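Local structure of fibronectin type III domain-containing protein 5 (Homo sapiens, 4LSD) at residues Val30-Ala35 with Ile77-Gln82; Ile71-Ala76 with Ser83-Pro88; Val21-Leu26 with Thr55-Ala60. The protein forms a dimeric fibronectin type III myokine, irisin, which probably mediates benefits of muscular exercise and promotes browning of white adipose tissue. All blocks are in the same frame, centred on the assembly; numbering follows the deposited sequence.

In the fold
Coming from the N terminus, the chain first meets 21-26 on strand 19-24, and interaction 3 closes when 55-60 returns beside it, after strands 31-40 and 46-52 have been made. Interaction 1 opens within that loop, at 30-35, but closes beyond it at 77-82, so the two cross. Interaction 2 opens at 71-76 and closes at 83-88; it crosses interaction 1, with which it shares strand 69-78, and follows interaction 3 in series. Interaction 3 belongs to the three-stranded sheet, and interactions 1 and 2 to the four-stranded one. Trp23 bridges the two layers of this fibronectin type III sandwich, meeting Phe34 of interaction 1 and Val74 of interaction 2.

Interaction 1: Val30-Ala35 with Ile77-Gln82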
ATOM      1  N   VAL A  30       2.071 -22.576  -1.524  1.00 52.40           N
ATOM      2  CA  VAL A  30       1.128 -22.164  -0.490  1.00 49.50           C
ATOM      3  C   VAL A  30       0.884 -20.649  -0.356  1.00 48.38           C
ATOM      4  O   VAL A  30      -0.171 -20.220   0.120  1.00 48.06           O
ATOM      5  CB  VAL A  30       1.609 -22.754   0.871  1.00 50.99           C
ATOM      6  CG1 VAL A  30       0.925 -22.084   2.036  1.00 58.16           C
ATOM      7  CG2 VAL A  30       1.330 -24.253   0.907  1.00 46.40           C
ATOM      8  N   VAL A  31       1.860 -19.853  -0.779  1.00 44.73           N
ATOM      9  CA  VAL A  31       1.794 -18.402  -0.679  1.00 42.80           C
ATOM     10  C   VAL A  31       0.938 -17.717  -1.736  1.00 42.76           C
ATOM     11  O   VAL A  31       1.262 -17.736  -2.918  1.00 40.71           O
ATOM     12  CB  VAL A  31       3.230 -17.810  -0.680  1.00 40.54           C
ATOM     13  CG1 VAL A  31       3.193 -16.301  -0.756  1.00 36.16           C
ATOM     14  CG2 VAL A  31       3.944 -18.237   0.609  1.00 42.73           C
ATOM     15  N   ILE A  32      -0.153 -17.100  -1.290  1.00 43.43           N
ATOM     16  CA  ILE A  32      -1.077 -16.402  -2.180  1.00 42.03           C
ATOM     17  C   ILE A  32      -0.964 -14.882  -2.120  1.00 43.06           C
ATOM     18  O   ILE A  32      -1.575 -14.179  -2.924  1.00 45.08           O
ATOM     19  CB  ILE A  32      -2.538 -16.785  -1.861  1.00 40.38           C
ATOM     20  CG1 ILE A  32      -2.975 -16.195  -0.512  1.00 37.12           C
ATOM     21  CG2 ILE A  32      -2.663 -18.302  -1.834  1.00 33.14           C
ATOM     22  CD1 ILE A  32      -4.391 -16.577  -0.108  1.00 28.61           C
ATOM     23  N   GLY A  33      -0.178 -14.375  -1.178  1.00 39.94           N
ATOM     24  CA  GLY A  33      -0.042 -12.940  -1.053  1.00 41.62           C
ATOM     25  C   GLY A  33       1.029 -12.509  -0.075  1.00 40.56           C
ATOM     26  O   GLY A  33       1.873 -13.301   0.347  1.00 42.11           O
ATOM     27  N   PHE A  34       0.985 -11.239   0.298  1.00 40.89           N
ATOM     28  CA  PHE A  34       1.967 -10.698   1.215  1.00 40.40           C
ATOM     29  C   PHE A  34       1.464  -9.447   1.921  1.00 39.38           C
ATOM     30  O   PHE A  34       0.563  -8.768   1.438  1.00 38.05           O
ATOM     31  CB  PHE A  34       3.215 -10.325   0.439  1.00 37.47           C
ATOM     32  CG  PHE A  34       3.071  -9.055  -0.358  1.00 34.10           C
ATOM     33  CD1 PHE A  34       3.280  -7.812   0.241  1.00 35.47           C
ATOM     34  CD2 PHE A  34       2.720  -9.098  -1.704  1.00 34.99           C
ATOM     35  CE1 PHE A  34       3.144  -6.634  -0.486  1.00 32.18           C
ATOM     36  CE2 PHE A  34       2.580  -7.923  -2.445  1.00 31.25           C
ATOM     37  CZ  PHE A  34       2.793  -6.688  -1.836  1.00 38.88           C
ATOM     38  N   ALA A  35       2.066  -9.136   3.062  1.00 40.60           N
ATOM     39  CA  ALA A  35       1.721  -7.931   3.803  1.00 37.46           C
ATOM     40  C   ALA A  35       3.042  -7.271   4.151  1.00 36.62           C
ATOM     41  O   ALA A  35       3.963  -7.925   4.636  1.00 42.20           O
ATOM     42  CB  ALA A  35       0.952  -8.270   5.061  1.00 32.37           C
ATOM     43  N   ILE A  77       1.315 -14.451   3.133  1.00 43.28           N
ATOM     44  CA  ILE A  77      -0.072 -14.848   3.362  1.00 41.26           C
ATOM     45  C   ILE A  77      -0.386 -16.165   2.675  1.00 38.03           C
ATOM     46  O   ILE A  77      -0.049 -16.363   1.515  1.00 39.09           O
ATOM     47  CB  ILE A  77      -1.070 -13.810   2.797  1.00 42.03           C
ATOM     48  CG1 ILE A  77      -0.641 -12.389   3.166  1.00 38.28           C
ATOM     49  CG2 ILE A  77      -2.473 -14.110   3.311  1.00 33.24           C
ATOM     50  CD1 ILE A  77      -0.856 -12.032   4.597  1.00 40.76           C
ATOM     51  N   SER A  78      -1.057 -17.052   3.393  1.00 39.95           N
ATOM     52  CA  SER A  78      -1.454 -18.346   2.857  1.00 42.51           C
ATOM     53  C   SER A  78      -2.975 -18.349   2.884  1.00 42.83           C
ATOM     54  O   SER A  78      -3.579 -17.417   3.413  1.00 39.18           O
ATOM     55  CB  SER A  78      -0.906 -19.460   3.745  1.00 49.55           C
ATOM     56  OG  SER A  78      -1.764 -20.582   3.740  1.00 62.90           O
ATOM     57  N   ILE A  79      -3.603 -19.378   2.324  1.00 42.02           N
ATOM     58  CA  ILE A  79      -5.064 -19.438   2.343  1.00 47.04           C
ATOM     59  C   ILE A  79      -5.506 -19.861   3.746  1.00 52.75           C
ATOM     60  O   ILE A  79      -6.622 -19.574   4.174  1.00 54.14           O
ATOM     61  CB  ILE A  79      -5.625 -20.463   1.328  1.00 46.68           C
ATOM     62  CG1 ILE A  79      -7.142 -20.306   1.208  1.00 43.80           C
ATOM     63  CG2 ILE A  79      -5.340 -21.888   1.799  1.00 53.82           C
ATOM     64  CD1 ILE A  79      -7.560 -19.050   0.495  1.00 40.02           C
ATOM     65  N   GLN A  80      -4.623 -20.554   4.457  1.00 57.60           N
ATOM     66  CA  GLN A  80      -4.928 -21.024   5.807  1.00 59.81           C
ATOM     67  C   GLN A  80      -4.482 -20.060   6.903  1.00 58.96           C
ATOM     68  O   GLN A  80      -5.117 -19.970   7.960  1.00 58.13           O
ATOM     69  CB  GLN A  80      -4.297 -22.400   6.047  1.00 61.92           C
ATOM     70  CG  GLN A  80      -4.995 -23.549   5.302  1.00 69.66           C
ATOM     71  CD  GLN A  80      -4.659 -24.936   5.872  1.00 77.10           C
ATOM     72  OE1 GLN A  80      -3.492 -25.337   5.932  1.00 73.94           O
ATOM     73  NE2 GLN A  80      -5.691 -25.669   6.290  1.00 76.81           N
ATOM     74  N   GLY A  81      -3.395 -19.338   6.649  1.00 59.26           N
ATOM     75  CA  GLY A  81      -2.904 -18.401   7.641  1.00 56.38           C
ATOM     76  C   GLY A  81      -1.942 -17.351   7.123  1.00 54.63           C
ATOM     77  O   GLY A  81      -2.011 -16.922   5.971  1.00 51.22           O
ATOM     78  N   GLN A  82      -1.033 -16.949   8.001  1.00 53.17           N
ATOM     79  CA  GLN A  82      -0.038 -15.943   7.694  1.00 52.26           C
ATOM     80  C   GLN A  82       1.251 -16.325   8.414  1.00 52.52           C
ATOM     81  O   GLN A  82       1.222 -17.029   9.428  1.00 52.66           O
ATOM     82  CB  GLN A  82      -0.530 -14.584   8.186  1.00 51.80           C
ATOM     83  CG  GLN A  82      -0.869 -14.574   9.679  1.00 59.31           C
ATOM     84  CD  GLN A  82      -1.389 -13.234  10.166  1.00 63.60           C
ATOM     85  OE1 GLN A  82      -2.440 -12.769   9.727  1.00 70.81           O
ATOM     86  NE2 GLN A  82      -0.656 -12.607  11.078  1.00 67.56           N
TER
HETATM   87  O   HOH W   1      -2.528 -21.160   0.358  1.00 44.11           O
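Ile77 faces two residues of the other strand at once, Ile32 and Gly33. Its carbonyl oxygen takes the main bond from the backbone: Ile32 N lies 2.9 Å from Ile77 O, nearly in line with the C=O bond. A weak second bond reaches the same oxygen from Gly33 N, and the CA-H of Val31 also points at it. In return Ile77 N donates an almost straight bond to Gly33 O at 3.1 Å, approaching from above the carbonyl plane. Two successive residues opposite one make this a classic beta bulge, set near the ends of strands C and F in the four-stranded sheet of the fibronectin type III fold.

The side chain of Ile77 follows the backbone opposite. Its CG1, anti to the carbonyl carbon (chi1 -45°), rests 3.5 Å from Phe34 N, and its CD1 carries on to Ala35 CB at 4.2 Å. Ile32 answers from its own strand. Its CG1 stands between backbone N and carbonyl carbon, and from there CD1 extends over the carbonyl of Ser78, 3.7 Å from Ser78 O, where it meets Ile79 CD1. At the turn, Val30 CG1 packs against Ser78 OG at 3.5 Å.

That hydroxyl also accepts from Gln80 N at 2.9 Å, an ST turn, while Ser78 N bonds to Gly81 O; together they fix the chain as it leaves the strand. Ile79 N donates to a water that also lies beside Val30 O, though there the approach is short enough to be doubtful. Farther out, Ile32 bonds through its backbone to Thr54 and Phe34 to Glu51, on the far side of strand 31-40. The side chain of Phe34 leaves its backbone away from Ile77-Gln82, and its ring meets Trp23 of the opposing sheet, their planes about 60° apart.

Interaction 2: Ile71-Ala76 with Ser83-Pro88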
ATOM      1  N   ILE A  71      12.429   1.172   7.829  1.00 46.19           N
ATOM      2  CA  ILE A  71      12.440  -0.192   8.301  1.00 48.63           C
ATOM      3  C   ILE A  71      11.190  -0.825   7.728  1.00 48.53           C
ATOM      4  O   ILE A  71      10.078  -0.352   7.946  1.00 46.64           O
ATOM      5  CB  ILE A  71      12.406  -0.273   9.820  1.00 49.29           C
ATOM      6  CG1 ILE A  71      13.555   0.546  10.402  1.00 52.95           C
ATOM      7  CG2 ILE A  71      12.533  -1.729  10.256  1.00 43.66           C
ATOM      8  CD1 ILE A  71      13.602   0.526  11.903  1.00 54.39           C
ATOM      9  N   VAL A  72      11.398  -1.897   6.979  1.00 47.82           N
ATOM     10  CA  VAL A  72      10.327  -2.610   6.313  1.00 41.06           C
ATOM     11  C   VAL A  72      10.311  -4.055   6.762  1.00 41.28           C
ATOM     12  O   VAL A  72      11.362  -4.669   6.903  1.00 44.94           O
ATOM     13  CB  VAL A  72      10.551  -2.567   4.782  1.00 44.13           C
ATOM     14  CG1 VAL A  72       9.868  -3.745   4.094  1.00 39.61           C
ATOM     15  CG2 VAL A  72      10.046  -1.250   4.224  1.00 41.25           C
ATOM     16  N   HIS A  73       9.122  -4.601   6.989  1.00 39.89           N
ATOM     17  CA  HIS A  73       8.999  -6.007   7.367  1.00 41.83           C
ATOM     18  C   HIS A  73       8.042  -6.635   6.376  1.00 42.55           C
ATOM     19  O   HIS A  73       7.034  -6.034   6.012  1.00 48.06           O
ATOM     20  CB  HIS A  73       8.417  -6.189   8.772  1.00 41.37           C
ATOM     21  CG  HIS A  73       9.340  -5.771   9.873  1.00 49.93           C
ATOM     22  ND1 HIS A  73      10.096  -6.662  10.596  1.00 55.11           N
ATOM     23  CD2 HIS A  73       9.633  -4.540  10.355  1.00 48.73           C
ATOM     24  CE1 HIS A  73      10.824  -5.998  11.481  1.00 53.05           C
ATOM     25  NE2 HIS A  73      10.561  -4.714  11.352  1.00 50.35           N
ATOM     26  N   VAL A  74       8.355  -7.845   5.938  1.00 37.25           N
ATOM     27  CA  VAL A  74       7.494  -8.532   4.997  1.00 40.35           C
ATOM     28  C   VAL A  74       6.904  -9.746   5.689  1.00 42.41           C
ATOM     29  O   VAL A  74       7.517 -10.317   6.582  1.00 48.09           O
ATOM     30  CB  VAL A  74       8.277  -8.996   3.754  1.00 42.29           C
ATOM     31  CG1 VAL A  74       7.317  -9.572   2.719  1.00 38.68           C
ATOM     32  CG2 VAL A  74       9.053  -7.842   3.171  1.00 39.67           C
ATOM     33  N   GLN A  75       5.701 -10.127   5.283  1.00 45.52           N
ATOM     34  CA  GLN A  75       5.017 -11.289   5.849  1.00 42.30           C
ATOM     35  C   GLN A  75       4.380 -12.039   4.678  1.00 44.53           C
ATOM     36  O   GLN A  75       4.020 -11.427   3.677  1.00 47.43           O
ATOM     37  CB  GLN A  75       3.930 -10.840   6.821  1.00 41.80           C
ATOM     38  CG  GLN A  75       2.998 -11.956   7.239  1.00 48.13           C
ATOM     39  CD  GLN A  75       1.823 -11.441   8.032  1.00 46.90           C
ATOM     40  OE1 GLN A  75       1.600 -11.848   9.169  1.00 53.77           O
ATOM     41  NE2 GLN A  75       1.065 -10.532   7.437  1.00 47.55           N
ATOM     42  N   ALA A  76       4.242 -13.355   4.783  1.00 41.52           N
ATOM     43  CA  ALA A  76       3.646 -14.114   3.693  1.00 38.41           C
ATOM     44  C   ALA A  76       2.253 -14.600   4.065  1.00 42.82           C
ATOM     45  O   ALA A  76       2.034 -15.107   5.165  1.00 48.14           O
ATOM     46  CB  ALA A  76       4.537 -15.288   3.322  1.00 34.24           C
ATOM     47  N   SER A  83       2.376 -15.843   7.899  1.00 49.15           N
ATOM     48  CA  SER A  83       3.669 -16.151   8.491  1.00 49.27           C
ATOM     49  C   SER A  83       4.170 -15.062   9.413  1.00 49.32           C
ATOM     50  O   SER A  83       3.614 -13.971   9.452  1.00 49.05           O
ATOM     51  CB  SER A  83       4.713 -16.315   7.394  1.00 48.52           C
ATOM     52  OG  SER A  83       5.234 -15.049   7.043  1.00 46.25           O
ATOM     53  N   PRO A  84       5.223 -15.362  10.187  1.00 50.21           N
ATOM     54  CA  PRO A  84       5.773 -14.348  11.088  1.00 46.34           C
ATOM     55  C   PRO A  84       6.503 -13.331  10.232  1.00 43.25           C
ATOM     56  O   PRO A  84       6.736 -13.575   9.054  1.00 46.06           O
ATOM     57  CB  PRO A  84       6.725 -15.140  12.001  1.00 42.93           C
ATOM     58  CG  PRO A  84       6.867 -16.493  11.344  1.00 44.79           C
ATOM     59  CD  PRO A  84       5.553 -16.714  10.668  1.00 42.63           C
ATOM     60  N   ALA A  85       6.858 -12.194  10.816  1.00 43.00           N
ATOM     61  CA  ALA A  85       7.567 -11.170  10.059  1.00 42.63           C
ATOM     62  C   ALA A  85       8.934 -11.679   9.613  1.00 47.38           C
ATOM     63  O   ALA A  85       9.582 -12.450  10.314  1.00 48.77           O
ATOM     64  CB  ALA A  85       7.747  -9.921  10.902  1.00 33.92           C
ATOM     65  N   SER A  86       9.370 -11.226   8.447  1.00 45.45           N
ATOM     66  CA  SER A  86      10.672 -11.592   7.933  1.00 45.38           C
ATOM     67  C   SER A  86      11.600 -10.777   8.818  1.00 51.96           C
ATOM     68  O   SER A  86      11.144 -10.036   9.698  1.00 48.87           O
ATOM     69  CB  SER A  86      10.840 -11.085   6.508  1.00 43.94           C
ATOM     70  OG  SER A  86      10.841  -9.662   6.526  1.00 35.62           O
ATOM     71  N   GLU A  87      12.897 -10.873   8.554  1.00 55.07           N
ATOM     72  CA  GLU A  87      13.864 -10.082   9.303  1.00 55.78           C
ATOM     73  C   GLU A  87      13.707  -8.661   8.775  1.00 55.88           C
ATOM     74  O   GLU A  87      13.475  -8.453   7.581  1.00 56.14           O
ATOM     75  CB  GLU A  87      15.300 -10.549   9.036  1.00 54.47           C
ATOM     76  CG  GLU A  87      15.706 -11.804   9.757  1.00 59.13           C
ATOM     77  CD  GLU A  87      15.420 -11.740  11.247  1.00 65.45           C
ATOM     78  OE1 GLU A  87      15.799 -10.722  11.878  1.00 64.87           O
ATOM     79  OE2 GLU A  87      14.823 -12.708  11.780  1.00 62.17           O
ATOM     80  N   PRO A  88      13.821  -7.664   9.657  1.00 55.03           N
ATOM     81  CA  PRO A  88      13.686  -6.275   9.225  1.00 54.49           C
ATOM     82  C   PRO A  88      14.711  -5.919   8.183  1.00 55.41           C
ATOM     83  O   PRO A  88      15.858  -6.334   8.294  1.00 60.94           O
ATOM     84  CB  PRO A  88      13.894  -5.479  10.520  1.00 55.28           C
ATOM     85  CG  PRO A  88      14.521  -6.478  11.482  1.00 52.86           C
ATOM     86  CD  PRO A  88      13.851  -7.758  11.123  1.00 53.45           C
TER
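Val74 and Ala76 each face a serine of 83-88, an irregular segment that runs back roughly antiparallel beside strand 69-78, the end-to-end directions 162° apart. Both serines grip the strand twice. Ser86 N donates to Val74 O at 2.8 Å, and Val74 N donates to Ser86 OG at 3.1 Å. Ser83 repeats the pattern two residues farther along the strand, at Ala76: Ser83 N to Ala76 O at 2.9 Å, and Ala76 N to Ser83 OG at 3.0 Å. A hydroxyl thus takes the N-H bond that a partner strand's carbonyl would otherwise accept. In both serines OG sits between backbone N and carbonyl carbon (chi1 65° in Ser86, 85° in Ser83), where it can reach across to the strand. Each hydroxyl donates a hydrogen bond to the carbonyl of the next residue, Ser83 OG to Pro84 O and Ser86 OG to Glu87 O, which holds its rotation.

The His73 side chain runs alongside the Pro88 ring in the same direction. Pro88 CA sits 3.6 Å above one face of the imidazole, over the rim near CE1, and Pro88 CB comes to 3.3 Å from His73 CE1 from just outside the ring. Ser86 O lies at the ring's edge near its plane, and Ala85 CB approaches obliquely. Beyond, Pro88 CB also meets Ile71 CG2 at 4.0 Å. At the other end Gln75 lies beside Ser83.

This FG loop leads into strand 89-92, where Val72 takes up regular backbone pairing with Val89. The other edge of 71-76 bonds to strand 31-40 through Ala35, Ser37 and Gln39, while Val74 reaches between the sheets to Val9, Val21 and Trp23, and Pro6 packs on both serines.

Interaction 3: Val21-Leu26 with Thr55-Ala60; sequences VSWDVL and TTRSCA
Trp23 lies with one face against the backbone of Arg57 and Ser58: Arg57 O is 3.6 Å above the ring plane and Ser58 N 3.7 Å, both toward the rim. Its chi1 of 62° puts CG between backbone N and carbonyl carbon; the ring lies against Arg57-Cys59, and Trp23 CZ3 reaches Cys59 CB at 4.1 Å. The Arg57 side chain crosses that of Trp23 at about a right angle, though the guanidinium plane is only 10° from that of the indole. The bend at chi2 (-72°) brings Arg57 CD beside the indole, 3.8 Å from Trp23 NE1; farther out, Arg57 NH2 meets Val25 CG2 at 3.6 Å. Here strands B and E of the fibronectin type III sandwich pair antiparallel, Val21 and Cys59 exchanging two bonds of 2.9 Å (Val21 N to Cys59 O, Cys59 N to Val21 O) and Trp23 N donating to Arg57 O. The indole also meets Val9 and, on the opposite sheet, Ile36. An alanine in place of Trp23 would probably open a gap between the sheets, leaving Phe34 without its aromatic partner and the backbone of Arg57 and Ser58 without the indole face against it. Arg57 NH1 donates to Thr56 O, and NE to a water.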
ATOM      1  N   VAL A  21      11.008  -3.551  -2.963  1.00 35.63           N
ATOM      2  CA  VAL A  21      11.359  -4.593  -2.001  1.00 37.05           C
ATOM      3  C   VAL A  21      11.103  -5.948  -2.626  1.00 39.35           C
ATOM      4  O   VAL A  21      10.067  -6.145  -3.248  1.00 44.36           O
ATOM      5  CB  VAL A  21      10.489  -4.482  -0.727  1.00 39.51           C
ATOM      6  CG1 VAL A  21      10.857  -5.573   0.276  1.00 38.82           C
ATOM      7  CG2 VAL A  21      10.653  -3.110  -0.111  1.00 41.06           C
ATOM      8  N   SER A  22      12.035  -6.882  -2.459  1.00 40.92           N
ATOM      9  CA  SER A  22      11.878  -8.226  -3.022  1.00 43.08           C
ATOM     10  C   SER A  22      12.120  -9.257  -1.941  1.00 42.42           C
ATOM     11  O   SER A  22      12.761  -8.970  -0.931  1.00 45.07           O
ATOM     12  CB  SER A  22      12.882  -8.482  -4.149  1.00 44.59           C
ATOM     13  OG  SER A  22      12.918  -7.403  -5.060  1.00 58.04           O
ATOM     14  N   TRP A  23      11.632 -10.467  -2.168  1.00 38.92           N
ATOM     15  CA  TRP A  23      11.811 -11.529  -1.201  1.00 40.63           C
ATOM     16  C   TRP A  23      11.556 -12.858  -1.855  1.00 41.48           C
ATOM     17  O   TRP A  23      11.186 -12.929  -3.027  1.00 40.34           O
ATOM     18  CB  TRP A  23      10.841 -11.362  -0.036  1.00 38.36           C
ATOM     19  CG  TRP A  23       9.391 -11.444  -0.452  1.00 37.58           C
ATOM     20  CD1 TRP A  23       8.612 -12.567  -0.549  1.00 34.65           C
ATOM     21  CD2 TRP A  23       8.570 -10.353  -0.858  1.00 39.42           C
ATOM     22  NE1 TRP A  23       7.353 -12.234  -0.998  1.00 36.62           N
ATOM     23  CE2 TRP A  23       7.304 -10.877  -1.202  1.00 40.76           C
ATOM     24  CE3 TRP A  23       8.784  -8.973  -0.979  1.00 44.71           C
ATOM     25  CZ2 TRP A  23       6.253 -10.069  -1.645  1.00 37.46           C
ATOM     26  CZ3 TRP A  23       7.742  -8.168  -1.421  1.00 38.01           C
ATOM     27  CH2 TRP A  23       6.494  -8.721  -1.755  1.00 38.86           C
ATOM     28  N   ASP A  24      11.763 -13.912  -1.078  1.00 40.05           N
ATOM     29  CA  ASP A  24      11.522 -15.266  -1.535  1.00 44.32           C
ATOM     30  C   ASP A  24      10.780 -15.922  -0.408  1.00 44.27           C
ATOM     31  O   ASP A  24      10.800 -15.440   0.728  1.00 42.57           O
ATOM     32  CB  ASP A  24      12.811 -16.058  -1.748  1.00 47.03           C
ATOM     33  CG  ASP A  24      13.719 -15.428  -2.745  1.00 59.55           C
ATOM     34  OD1 ASP A  24      13.262 -15.164  -3.877  1.00 60.47           O
ATOM     35  OD2 ASP A  24      14.897 -15.212  -2.387  1.00 63.92           O
ATOM     36  N   VAL A  25      10.121 -17.020  -0.730  1.00 42.34           N
ATOM     37  CA  VAL A  25       9.395 -17.775   0.264  1.00 48.80           C
ATOM     38  C   VAL A  25       9.894 -19.193   0.094  1.00 53.16           C
ATOM     39  O   VAL A  25      10.494 -19.521  -0.929  1.00 56.87           O
ATOM     40  CB  VAL A  25       7.872 -17.714   0.029  1.00 49.78           C
ATOM     41  CG1 VAL A  25       7.388 -16.291   0.180  1.00 50.27           C
ATOM     42  CG2 VAL A  25       7.535 -18.252  -1.343  1.00 49.78           C
ATOM     43  N   LEU A  26       9.679 -20.026   1.104  1.00 55.56           N
ATOM     44  CA  LEU A  26      10.121 -21.413   1.042  1.00 54.35           C
ATOM     45  C   LEU A  26       9.084 -22.274   0.322  1.00 56.93           C
ATOM     46  O   LEU A  26       9.435 -23.165  -0.446  1.00 61.91           O
ATOM     47  CB  LEU A  26      10.361 -21.952   2.457  1.00 52.36           C
ATOM     48  CG  LEU A  26      11.651 -21.606   3.207  1.00 56.17           C
ATOM     49  CD1 LEU A  26      12.298 -20.351   2.651  1.00 53.16           C
ATOM     50  CD2 LEU A  26      11.312 -21.423   4.682  1.00 57.34           C
ATOM     51  N   THR A  55       1.076 -13.691  -7.527  1.00 40.77           N
ATOM     52  CA  THR A  55       2.263 -14.540  -7.454  1.00 42.99           C
ATOM     53  C   THR A  55       3.496 -13.657  -7.305  1.00 39.37           C
ATOM     54  O   THR A  55       4.617 -14.142  -7.339  1.00 43.13           O
ATOM     55  CB  THR A  55       2.441 -15.419  -8.732  1.00 43.77           C
ATOM     56  OG1 THR A  55       2.254 -14.617  -9.904  1.00 36.83           O
ATOM     57  CG2 THR A  55       1.473 -16.583  -8.733  1.00 44.71           C
ATOM     58  N   THR A  56       3.277 -12.356  -7.135  1.00 34.17           N
ATOM     59  CA  THR A  56       4.369 -11.390  -7.020  1.00 35.56           C
ATOM     60  C   THR A  56       5.367 -11.630  -5.893  1.00 35.53           C
ATOM     61  O   THR A  56       5.035 -12.197  -4.848  1.00 37.02           O
ATOM     62  CB  THR A  56       3.813  -9.948  -6.887  1.00 41.66           C
ATOM     63  OG1 THR A  56       4.851  -9.008  -7.181  1.00 41.15           O
ATOM     64  CG2 THR A  56       3.279  -9.685  -5.479  1.00 36.20           C
ATOM     65  N   ARG A  57       6.602 -11.197  -6.122  1.00 36.47           N
ATOM     66  CA  ARG A  57       7.664 -11.332  -5.131  1.00 36.24           C
ATOM     67  C   ARG A  57       8.361  -9.980  -4.906  1.00 41.97           C
ATOM     68  O   ARG A  57       9.497  -9.914  -4.429  1.00 46.63           O
ATOM     69  CB  ARG A  57       8.672 -12.402  -5.570  1.00 32.71           C
ATOM     70  CG  ARG A  57       8.124 -13.845  -5.539  1.00 29.49           C
ATOM     71  CD  ARG A  57       7.952 -14.388  -4.120  1.00 34.76           C
ATOM     72  NE  ARG A  57       7.361 -15.727  -4.096  1.00 39.39           N
ATOM     73  CZ  ARG A  57       6.065 -15.996  -4.261  1.00 41.89           C
ATOM     74  NH1 ARG A  57       5.193 -15.017  -4.461  1.00 41.00           N
ATOM     75  NH2 ARG A  57       5.632 -17.253  -4.226  1.00 31.08           N
ATOM     76  N   SER A  58       7.676  -8.900  -5.263  1.00 38.75           N
ATOM     77  CA  SER A  58       8.213  -7.564  -5.055  1.00 40.88           C
ATOM     78  C   SER A  58       7.089  -6.560  -4.889  1.00 41.90           C
ATOM     79  O   SER A  58       5.974  -6.746  -5.374  1.00 42.69           O
ATOM     80  CB  SER A  58       9.149  -7.141  -6.194  1.00 40.18           C
ATOM     81  OG  SER A  58       8.531  -7.273  -7.453  1.00 49.36           O
ATOM     82  N   CYS A  59       7.403  -5.497  -4.173  1.00 42.49           N
ATOM     83  CA  CYS A  59       6.447  -4.463  -3.890  1.00 37.99           C
ATOM     84  C   CYS A  59       7.157  -3.125  -3.883  1.00 39.44           C
ATOM     85  O   CYS A  59       8.149  -2.953  -3.182  1.00 40.79           O
ATOM     86  CB  CYS A  59       5.829  -4.738  -2.529  1.00 35.21           C
ATOM     87  SG  CYS A  59       4.791  -3.422  -1.918  1.00 44.30           S
ATOM     88  N   ALA A  60       6.645  -2.177  -4.660  1.00 35.24           N
ATOM     89  CA  ALA A  60       7.231  -0.841  -4.735  1.00 37.40           C
ATOM     90  C   ALA A  60       6.751   0.048  -3.592  1.00 39.89           C
ATOM     91  O   ALA A  60       5.610  -0.059  -3.157  1.00 42.48           O
ATOM     92  CB  ALA A  60       6.874  -0.199  -6.048  1.00 33.94           C
TER
HETATM   93  O   HOH W   2      10.146 -17.248  -4.024  1.00 53.10           O